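Local coordinates for protein SeviL (Septifer virgatus, PDB 6LF2) that binds the glycans of GM1b and asialo-GM1 as an R-type lectin of beta-trefoil fold, at residues K30-F35 with G112-N117. Sequence-based numbering, arbitrary orientation.
Sequences KDLGIF and GDLVAN. With GAL (beta-D-galactopyranose), chain D.
Leu114 lies against the backbone of Gly33, the CD1 methyl of Leu32 and CB of Ile34 where two strands of the beta-trefoil, each the second of its own antiparallel hairpin, meet almost perpendicularly. Strands 31-35 and 113-117 run at 92° to one another, so their backbones can meet at a single place instead of pairing along their length, a compact example of how hairpins from distant parts of the sequence are joined in this fold. At that place Ile34 N donates to Gly112 O over 3.0 Å, the donor standing above the carbonyl plane of Gly112, 40° out of it. The same oxygen lies 3.2 Å from Gly33 CA, a tight approach at a residue that carries no side chain.

The packed side is apolar. With CG anti to its carbonyl carbon (chi1 -63°), Leu114 places CG 3.9 Å from Gly33 O and divides its methyls between two neighbours: CD1 reaches Leu32 CD1 at 4.1 Å, the two side chains crossing at about a right angle, while CD2 rests against CB of Ile34. Val72 of strand 72-75 touches both leucines, and Met74 touches Leu32. A water links the strands beside them, donating to Leu32 O and accepting from Leu114 N at 2.8 Å.

The other side is looser and more polar: Gly112 and Asp113 are exposed, whereas Gly33, Ile34 and Leu114 are buried. The CB of Asp113 points away from strand 31-35; its OD1 lies 6.3 Å from Asp31 OD1, and Asp31 OD2 forms a salt bridge with Arg29 of the glycan pocket. Strand 31-35 also reaches the sugar site: one position past Ile34, the CB of Phe35 points away from strand 113-117, and its ring meets the galactose obliquely, CE1 lying 3.5 Å from GAL C4.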
loop_
_atom_site.group_PDB
_atom_site.type_symbol
_atom_site.label_atom_id
_atom_site.label_comp_id
_atom_site.label_asym_id
_atom_site.label_seq_id
_atom_site.Cartn_x
_atom_site.Cartn_y
_atom_site.Cartn_z
ATOM N N LYS B 30 2.946 -2.010 23.290
ATOM C CA LYS B 30 2.014 -0.904 23.478
ATOM C C LYS B 30 2.406 0.270 22.588
ATOM O O LYS B 30 2.518 1.412 23.037
ATOM C CB LYS B 30 1.954 -0.489 24.948
ATOM C CG LYS B 30 1.576 -1.625 25.875
ATOM C CD LYS B 30 0.231 -2.221 25.484
ATOM C CE LYS B 30 -0.222 -3.267 26.499
ATOM N NZ LYS B 30 -0.135 -2.756 27.899
ATOM N N ASP B 31 2.653 -0.029 21.311
ATOM C CA ASP B 31 3.254 0.922 20.381
ATOM C C ASP B 31 2.300 1.200 19.225
ATOM O O ASP B 31 2.004 0.305 18.427
ATOM C CB ASP B 31 4.591 0.393 19.860
ATOM C CG ASP B 31 5.404 1.459 19.154
ATOM O OD1 ASP B 31 4.994 2.635 19.218
ATOM O OD2 ASP B 31 6.451 1.127 18.545
ATOM N N LEU B 32 1.823 2.438 19.136
ATOM C CA LEU B 32 1.013 2.909 18.020
ATOM C C LEU B 32 1.808 3.963 17.265
ATOM O O LEU B 32 2.335 4.890 17.883
ATOM C CB LEU B 32 -0.303 3.510 18.518
ATOM C CG LEU B 32 -1.246 4.097 17.469
ATOM C CD1 LEU B 32 -1.866 3.007 16.616
ATOM C CD2 LEU B 32 -2.349 4.916 18.155
ATOM N N GLY B 33 1.914 3.824 15.947
ATOM C CA GLY B 33 2.728 4.765 15.203
ATOM C C GLY B 33 2.619 4.583 13.702
ATOM O O GLY B 33 1.686 3.957 13.204
ATOM N N ILE B 34 3.577 5.179 12.989
ATOM C CA ILE B 34 3.711 5.028 11.541
ATOM C C ILE B 34 5.152 4.619 11.231
ATOM O O ILE B 34 6.103 5.137 11.827
ATOM C CB ILE B 34 3.302 6.324 10.797
ATOM C CG1 ILE B 34 3.473 6.176 9.282
ATOM C CG2 ILE B 34 4.086 7.530 11.310
ATOM C CD1 ILE B 34 3.003 7.412 8.501
ATOM N N PHE B 35 5.314 3.656 10.326
ATOM C CA PHE B 35 6.626 3.106 9.998
ATOM C C PHE B 35 6.806 3.080 8.482
ATOM O O PHE B 35 5.878 2.721 7.755
ATOM C CB PHE B 35 6.771 1.690 10.586
ATOM C CG PHE B 35 8.092 1.048 10.285
ATOM C CD1 PHE B 35 9.267 1.635 10.708
ATOM C CD2 PHE B 35 8.155 -0.149 9.574
ATOM C CE1 PHE B 35 10.486 1.050 10.436
ATOM C CE2 PHE B 35 9.379 -0.740 9.292
ATOM C CZ PHE B 35 10.540 -0.148 9.729
ATOM N N GLY B 112 7.367 9.621 14.024
ATOM C CA GLY B 112 6.775 8.299 14.076
ATOM C C GLY B 112 5.419 8.213 14.738
ATOM O O GLY B 112 4.862 7.116 14.838
ATOM N N ASP B 113 4.856 9.335 15.184
ATOM C CA ASP B 113 3.603 9.344 15.930
ATOM C C ASP B 113 2.418 9.631 15.017
ATOM O O ASP B 113 2.519 10.433 14.085
ATOM C CB ASP B 113 3.650 10.394 17.046
ATOM C CG ASP B 113 4.643 10.042 18.135
ATOM O OD1 ASP B 113 4.736 8.850 18.491
ATOM O OD2 ASP B 113 5.334 10.955 18.640
ATOM N N LEU B 114 1.292 8.976 15.297
ATOM C CA LEU B 114 0.014 9.385 14.731
ATOM C C LEU B 114 -0.563 10.533 15.549
ATOM O O LEU B 114 -0.524 10.516 16.786
ATOM C CB LEU B 114 -0.979 8.224 14.704
ATOM C CG LEU B 114 -0.625 7.012 13.841
ATOM C CD1 LEU B 114 -1.765 6.002 13.877
ATOM C CD2 LEU B 114 -0.341 7.454 12.418
ATOM N N VAL B 115 -1.067 11.551 14.851
ATOM C CA VAL B 115 -1.673 12.726 15.460
ATOM C C VAL B 115 -2.929 13.077 14.668
ATOM O O VAL B 115 -3.289 12.398 13.701
ATOM C CB VAL B 115 -0.701 13.926 15.510
ATOM C CG1 VAL B 115 0.561 13.576 16.266
ATOM C CG2 VAL B 115 -0.365 14.401 14.102
ATOM N N ALA B 116 -3.612 14.142 15.088
ATOM C CA ALA B 116 -4.794 14.606 14.377
ATOM C C ALA B 116 -4.746 16.122 14.280
ATOM O O ALA B 116 -4.318 16.793 15.222
ATOM C CB ALA B 116 -6.091 14.152 15.067
ATOM N N ASN B 117 -5.174 16.658 13.134
ATOM C CA ASN B 117 -5.086 18.090 12.874
ATOM C C ASN B 117 -6.384 18.587 12.253
ATOM O O ASN B 117 -6.960 17.932 11.377
ATOM C CB ASN B 117 -3.902 18.406 11.953
ATOM C CG ASN B 117 -3.720 19.895 11.718
ATOM O OD1 ASN B 117 -4.425 20.726 12.296
ATOM N ND2 ASN B 117 -2.760 20.240 10.867
HETATM C C1 GAL D . 12.662 1.555 14.992
HETATM C C2 GAL D . 13.071 0.141 14.541
HETATM C C3 GAL D . 12.221 -0.314 13.359
HETATM C C4 GAL D . 10.738 -0.226 13.727
HETATM C C5 GAL D . 10.443 1.185 14.248
HETATM C C6 GAL D . 9.012 1.430 14.743
HETATM O O2 GAL D . 14.429 0.094 14.125
HETATM O O3 GAL D . 12.494 -1.658 13.008
HETATM O O4 GAL D . 10.424 -1.189 14.707
HETATM O O5 GAL D . 11.290 1.543 15.339
HETATM O O6 GAL D . 8.864 2.792 15.118
HETATM O O HOH W 1 1.204 7.359 17.624
#